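Local coordinates for protein dachshund (Homo sapiens, PDB 1L8R) that acts in the nucleus as a DNA-binding transcription factor that regulates organogenesis, working with SIX and EYA proteins, and is represented here by its DACHbox-N domain, at residues Cys62-Glu65 with Gln66-Leu70; Glu92-Tyr95 with Asn96-Asn100. All coordinates share one frame; numbering follows the deposited sequence.

In the fold
Both contacts are local, each made within one helix of the DACHbox-N domain, whose fold contains a DNA-binding motif similar to that of forkhead/winged-helix domains. Contact 1 comes first along the chain and starts helix 64-73, just after the short edge strand 60-61; contact 2 ends helix 88-99, which follows strand 84-87. Those two strands are antiparallel neighbours in the same sheet. The contact centres nevertheless lie 26 Å apart, with about 15 Å between nearest atoms, on opposite sides of the chain's centre. Contact 1 packs beside strand 15-22, whereas contact 2 leans on helix 45-54, so the pair mark two remote flanks of one compact domain.

Contact 1 (Cys62-Glu65 with Gln66-Leu70); sequences CNVE and QVRIL
Gln66 and Asn63 grip each other at the start of helix 64-73, each side chain bonded to the other's backbone. Gln66 N donates to Asn63 OD1 at 2.9 Å, tilted from that carbonyl's plane, while Gln66 OE1 accepts from Asn63 N, also at 2.9 Å. The Gln66 chain reaches back because CG lies anti to its carbonyl carbon (chi1 -68°) and the rest runs extended; Asn63 turns CG between its own N and carbonyl carbon (chi1 56°), which brings the amide back to the helix start, where OD1 meets Gln66 N. The two side chains cross at about a right angle, yet their amides stack with planes 20° apart, Gln66 CD resting 3.4 Å from Asn63 ND2. Their outward nitrogens are both taken up by the N-terminal segment, Gln66 NE2 by Asn4 O and Asn63 ND2 by Asn5 OD1. A leucine in place of Gln66 would probably leave Asn63 N and Asn4 O without their mates and Asn63's amide without its stacking partner. This reciprocal pairing is a capping box, with Asn63 as N-cap, and it starts a helix of the winged-helix-like DACHbox-N domain. Val67 follows with the first full helical turn, its N donating to Asn63 O almost straight along the carbonyl direction, and its CG2 packs 3.7 Å from Cys62 CB. Arg68 N bonds to Val64 O, and the aliphatic part of the arginine passes Val64, CD being 4.1 Å from Val64 CG1. Ile69 N donates to Glu65 O at 3.1 Å, while its side chain runs alongside that of Glu65 and also touches Phe20 of strand 15-22. Leu70 brings CD1 to 3.8 Å from Cys62 SG, and the same side chain touches Ala18 and Phe20.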
ATOM      1  N   CYS A  62       4.435  -8.309  -0.767  1.00  8.74           N
ATOM      2  CA  CYS A  62       5.253  -8.063  -1.951  1.00 10.80           C
ATOM      3  C   CYS A  62       6.358  -9.090  -2.080  1.00 11.66           C
ATOM      4  O   CYS A  62       6.996  -9.452  -1.089  1.00 12.63           O
ATOM      5  CB  CYS A  62       5.925  -6.698  -1.881  1.00  9.28           C
ATOM      6  SG  CYS A  62       4.850  -5.327  -2.262  1.00 14.11           S
ATOM      7  N   ASN A  63       6.604  -9.545  -3.301  1.00 12.16           N
ATOM      8  CA  ASN A  63       7.687 -10.493  -3.509  1.00 13.01           C
ATOM      9  C   ASN A  63       8.989  -9.700  -3.684  1.00 13.43           C
ATOM     10  O   ASN A  63       8.980  -8.464  -3.759  1.00 11.35           O
ATOM     11  CB  ASN A  63       7.407 -11.408  -4.716  1.00 12.62           C
ATOM     12  CG  ASN A  63       7.158 -10.643  -6.004  1.00 10.31           C
ATOM     13  OD1 ASN A  63       7.942  -9.783  -6.385  1.00 10.44           O
ATOM     14  ND2 ASN A  63       6.070 -10.975  -6.690  1.00 12.02           N
ATOM     15  N   VAL A  64      10.115 -10.395  -3.737  1.00 13.28           N
ATOM     16  CA  VAL A  64      11.395  -9.718  -3.868  1.00 15.62           C
ATOM     17  C   VAL A  64      11.486  -8.734  -5.037  1.00 14.86           C
ATOM     18  O   VAL A  64      12.045  -7.642  -4.893  1.00 14.47           O
ATOM     19  CB  VAL A  64      12.541 -10.744  -3.974  1.00 18.57           C
ATOM     20  CG1 VAL A  64      13.841 -10.035  -4.341  1.00 21.26           C
ATOM     21  CG2 VAL A  64      12.706 -11.457  -2.639  1.00 18.65           C
ATOM     22  N   GLU A  65      10.946  -9.117  -6.190  1.00 12.58           N
ATOM     23  CA  GLU A  65      10.995  -8.260  -7.364  1.00 12.39           C
ATOM     24  C   GLU A  65      10.195  -6.976  -7.173  1.00 10.75           C
ATOM     25  O   GLU A  65      10.662  -5.897  -7.543  1.00 12.64           O
ATOM     26  CB  GLU A  65      10.472  -9.005  -8.591  1.00 14.84           C
ATOM     27  CG  GLU A  65      10.717  -8.264  -9.885  1.00 19.84           C
ATOM     28  CD  GLU A  65      10.144  -8.980 -11.089  1.00 21.04           C
ATOM     29  OE1 GLU A  65      10.116 -10.227 -11.078  1.00 24.48           O
ATOM     30  OE2 GLU A  65       9.738  -8.292 -12.049  1.00 23.58           O
ATOM     31  N   GLN A  66       9.007  -7.100  -6.589  1.00  9.35           N
ATOM     32  CA  GLN A  66       8.133  -5.946  -6.355  1.00  9.12           C
ATOM     33  C   GLN A  66       8.766  -4.991  -5.349  1.00  9.95           C
ATOM     34  O   GLN A  66       8.697  -3.770  -5.507  1.00 10.38           O
ATOM     35  CB  GLN A  66       6.765  -6.412  -5.855  1.00  8.88           C
ATOM     36  CG  GLN A  66       5.953  -7.167  -6.926  1.00  6.06           C
ATOM     37  CD  GLN A  66       4.760  -7.890  -6.353  1.00  8.39           C
ATOM     38  OE1 GLN A  66       4.733  -8.233  -5.164  1.00 10.70           O
ATOM     39  NE2 GLN A  66       3.767  -8.157  -7.197  1.00  9.46           N
ATOM     40  N   VAL A  67       9.376  -5.541  -4.306  1.00 10.98           N
ATOM     41  CA  VAL A  67      10.021  -4.689  -3.306  1.00 11.13           C
ATOM     42  C   VAL A  67      11.125  -3.852  -3.957  1.00 12.33           C
ATOM     43  O   VAL A  67      11.221  -2.638  -3.727  1.00 13.23           O
ATOM     44  CB  VAL A  67      10.623  -5.530  -2.158  1.00 11.53           C
ATOM     45  CG1 VAL A  67      11.535  -4.650  -1.287  1.00 12.38           C
ATOM     46  CG2 VAL A  67       9.506  -6.126  -1.314  1.00 10.22           C
ATOM     47  N   ARG A  68      11.946  -4.486  -4.788  1.00 11.99           N
ATOM     48  CA  ARG A  68      13.033  -3.785  -5.457  1.00 11.97           C
ATOM     49  C   ARG A  68      12.520  -2.683  -6.388  1.00 12.30           C
ATOM     50  O   ARG A  68      13.098  -1.598  -6.454  1.00 12.90           O
ATOM     51  CB  ARG A  68      13.901  -4.778  -6.233  1.00 16.10           C
ATOM     52  CG  ARG A  68      14.606  -5.786  -5.338  1.00 20.49           C
ATOM     53  CD  ARG A  68      15.492  -6.708  -6.150  1.00 24.24           C
ATOM     54  NE  ARG A  68      16.525  -5.960  -6.857  1.00 27.54           N
ATOM     55  CZ  ARG A  68      17.404  -6.502  -7.692  1.00 31.56           C
ATOM     56  NH1 ARG A  68      17.378  -7.809  -7.929  1.00 32.03           N
ATOM     57  NH2 ARG A  68      18.306  -5.736  -8.296  1.00 32.04           N
ATOM     58  N   ILE A  69      11.436  -2.958  -7.106  1.00 10.57           N
ATOM     59  CA  ILE A  69      10.875  -1.950  -8.004  1.00 11.34           C
ATOM     60  C   ILE A  69      10.353  -0.762  -7.190  1.00 11.02           C
ATOM     61  O   ILE A  69      10.607   0.395  -7.532  1.00 11.88           O
ATOM     62  CB  ILE A  69       9.728  -2.541  -8.862  1.00  9.24           C
ATOM     63  CG1 ILE A  69      10.309  -3.499  -9.905  1.00 11.79           C
ATOM     64  CG2 ILE A  69       8.944  -1.415  -9.553  1.00  9.49           C
ATOM     65  CD1 ILE A  69       9.280  -4.391 -10.553  1.00 11.69           C
ATOM     66  N   LEU A  70       9.645  -1.042  -6.104  1.00 10.81           N
ATOM     67  CA  LEU A  70       9.096   0.028  -5.276  1.00  9.95           C
ATOM     68  C   LEU A  70      10.212   0.874  -4.680  1.00 12.33           C
ATOM     69  O   LEU A  70      10.076   2.090  -4.561  1.00 11.00           O
ATOM     70  CB  LEU A  70       8.212  -0.558  -4.176  1.00 10.18           C
ATOM     71  CG  LEU A  70       6.972  -1.274  -4.726  1.00  8.30           C
ATOM     72  CD1 LEU A  70       6.276  -2.055  -3.642  1.00 10.95           C
ATOM     73  CD2 LEU A  70       6.029  -0.230  -5.322  1.00 11.61           C
TER

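Contact 2 (Glu92-Tyr95 with Asn96-Asn100)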
ATOM      1  N   GLU A  92      -9.300   2.889   1.379  1.00 19.13           N
ATOM      2  CA  GLU A  92     -10.301   3.879   1.765  1.00 19.27           C
ATOM      3  C   GLU A  92     -11.006   3.434   3.044  1.00 19.03           C
ATOM      4  O   GLU A  92     -11.293   4.252   3.913  1.00 20.65           O
ATOM      5  CB  GLU A  92     -11.318   4.105   0.639  1.00 21.00           C
ATOM      6  CG  GLU A  92     -10.721   4.653  -0.662  1.00 24.98           C
ATOM      7  CD  GLU A  92      -9.882   5.921  -0.481  1.00 25.57           C
ATOM      8  OE1 GLU A  92      -9.910   6.531   0.608  1.00 26.78           O
ATOM      9  OE2 GLU A  92      -9.191   6.315  -1.445  1.00 28.94           O
ATOM     10  N   THR A  93     -11.275   2.137   3.159  1.00 18.27           N
ATOM     11  CA  THR A  93     -11.910   1.602   4.357  1.00 18.53           C
ATOM     12  C   THR A  93     -10.972   1.885   5.529  1.00 19.64           C
ATOM     13  O   THR A  93     -11.403   2.307   6.600  1.00 19.25           O
ATOM     14  CB  THR A  93     -12.138   0.080   4.246  1.00 17.82           C
ATOM     15  OG1 THR A  93     -13.058  -0.191   3.179  1.00 20.41           O
ATOM     16  CG2 THR A  93     -12.706  -0.478   5.544  1.00 17.88           C
ATOM     17  N   LEU A  94      -9.681   1.643   5.316  1.00 18.13           N
ATOM     18  CA  LEU A  94      -8.684   1.902   6.347  1.00 18.45           C
ATOM     19  C   LEU A  94      -8.652   3.397   6.654  1.00 16.69           C
ATOM     20  O   LEU A  94      -8.663   3.807   7.812  1.00 16.47           O
ATOM     21  CB  LEU A  94      -7.300   1.451   5.874  1.00 16.91           C
ATOM     22  CG  LEU A  94      -6.132   1.960   6.719  1.00 20.24           C
ATOM     23  CD1 LEU A  94      -6.184   1.304   8.099  1.00 19.54           C
ATOM     24  CD2 LEU A  94      -4.821   1.657   6.021  1.00 18.87           C
ATOM     25  N   TYR A  95      -8.620   4.209   5.604  1.00 16.36           N
ATOM     26  CA  TYR A  95      -8.578   5.650   5.769  1.00 17.82           C
ATOM     27  C   TYR A  95      -9.788   6.149   6.553  1.00 16.83           C
ATOM     28  O   TYR A  95      -9.648   6.957   7.470  1.00 17.33           O
ATOM     29  CB  TYR A  95      -8.498   6.335   4.399  1.00 19.18           C
ATOM     30  CG  TYR A  95      -8.386   7.839   4.491  1.00 20.28           C
ATOM     31  CD1 TYR A  95      -9.525   8.633   4.616  1.00 22.54           C
ATOM     32  CD2 TYR A  95      -7.140   8.468   4.500  1.00 19.65           C
ATOM     33  CE1 TYR A  95      -9.425  10.013   4.749  1.00 20.54           C
ATOM     34  CE2 TYR A  95      -7.028   9.848   4.632  1.00 21.59           C
ATOM     35  CZ  TYR A  95      -8.179  10.614   4.758  1.00 21.81           C
ATOM     36  OH  TYR A  95      -8.080  11.978   4.898  1.00 21.96           O
ATOM     37  N   ASN A  96     -10.973   5.663   6.203  1.00 18.53           N
ATOM     38  CA  ASN A  96     -12.182   6.082   6.901  1.00 19.09           C
ATOM     39  C   ASN A  96     -12.109   5.699   8.376  1.00 19.96           C
ATOM     40  O   ASN A  96     -12.508   6.467   9.247  1.00 20.65           O
ATOM     41  CB  ASN A  96     -13.418   5.453   6.250  1.00 18.18           C
ATOM     42  CG  ASN A  96     -13.587   5.874   4.800  1.00 18.88           C
ATOM     43  OD1 ASN A  96     -13.081   6.921   4.383  1.00 19.79           O
ATOM     44  ND2 ASN A  96     -14.315   5.071   4.030  1.00 18.49           N
ATOM     45  N   ASP A  97     -11.576   4.513   8.650  1.00 20.91           N
ATOM     46  CA  ASP A  97     -11.460   4.026  10.020  1.00 22.13           C
ATOM     47  C   ASP A  97     -10.464   4.822  10.863  1.00 21.96           C
ATOM     48  O   ASP A  97     -10.587   4.886  12.085  1.00 23.12           O
ATOM     49  CB  ASP A  97     -11.069   2.546  10.006  1.00 23.41           C
ATOM     50  CG  ASP A  97     -11.079   1.931  11.389  1.00 26.28           C
ATOM     51  OD1 ASP A  97     -12.111   2.042  12.083  1.00 26.08           O
ATOM     52  OD2 ASP A  97     -10.056   1.330  11.779  1.00 29.05           O
ATOM     53  N   CYS A  98      -9.481   5.431  10.210  1.00 22.93           N
ATOM     54  CA  CYS A  98      -8.467   6.222  10.904  1.00 23.05           C
ATOM     55  C   CYS A  98      -8.868   7.671  11.118  1.00 24.15           C
ATOM     56  O   CYS A  98      -8.338   8.346  12.004  1.00 25.46           O
ATOM     57  CB  CYS A  98      -7.157   6.222  10.113  1.00 22.54           C
ATOM     58  SG  CYS A  98      -6.337   4.629   9.993  1.00 25.55           S
ATOM     59  N   THR A  99      -9.802   8.153  10.309  1.00 23.16           N
ATOM     60  CA  THR A  99     -10.196   9.552  10.382  1.00 22.37           C
ATOM     61  C   THR A  99     -11.636   9.875  10.743  1.00 21.67           C
ATOM     62  O   THR A  99     -11.903  10.919  11.339  1.00 22.49           O
ATOM     63  CB  THR A  99      -9.898  10.237   9.051  1.00 22.85           C
ATOM     64  OG1 THR A  99     -10.584   9.540   8.003  1.00 22.34           O
ATOM     65  CG2 THR A  99      -8.405  10.218   8.768  1.00 23.14           C
ATOM     66  N   ASN A 100     -12.562   8.999  10.374  1.00 20.72           N
ATOM     67  CA  ASN A 100     -13.971   9.244  10.632  1.00 20.59           C
ATOM     68  C   ASN A 100     -14.709   7.952  10.973  1.00 20.34           C
ATOM     69  O   ASN A 100     -15.716   7.612  10.349  1.00 19.75           O
ATOM     70  CB  ASN A 100     -14.585   9.907   9.393  1.00 20.24           C
ATOM     71  CG  ASN A 100     -16.020  10.320   9.603  1.00 18.50           C
ATOM     72  OD1 ASN A 100     -16.370  10.846  10.654  1.00 17.96           O
ATOM     73  ND2 ASN A 100     -16.858  10.097   8.594  1.00 17.46           N
TER
HETATM   74  O   HOH W   1     -12.047   7.369   1.914  1.00 21.04           O
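Tyr95 and Thr99 cross obliquely on the last turns of helix 88-99, the C-terminal helix of this winged-helix-like domain. Thr99 CG2 lies over one face of the tyrosine ring, 4.3 Å from its centroid and displaced toward the rim, a CH-pi contact. The threonine takes a chi1 of 57°, placing OG1 between its N and carbonyl carbon; from there the hydroxyl donates to Tyr95 O at 2.8 Å, coming from above the carbonyl plane. One residue thus folds back twice on Tyr95, its methyl on the ring and its hydroxyl on the backbone. Tyr95 O also receives weak bonds from Cys98 N and Thr99 N, so three donors converge on it in the last turn of the helix. Arg13 makes a cation-pi contact with the same ring, and Leu41 touches both Tyr95 and Thr99.

At the edge of the ring, in its plane, sits Asn96 OD1, 4.0 Å from Tyr95 CD1. That oxygen accepts from a water which also donates to Glu92 OE1, bridging the two side chains one turn apart; the same OE1 is also salt-bridged to Arg13. The two residues are joined through the backbone too, Asn96 N donating to Glu92 O at 2.7 Å.

Elsewhere round the helix, Leu94 and Cys98 meet through apolar atoms beside helix 45-54, where Leu94 lies on Val48 and Leu52, and Cys98 on Lys51. Leu94 leaves its backbone pointing away from the following turn, but its branch returns, bringing CD1 to 3.8 Å from Cys98 SG.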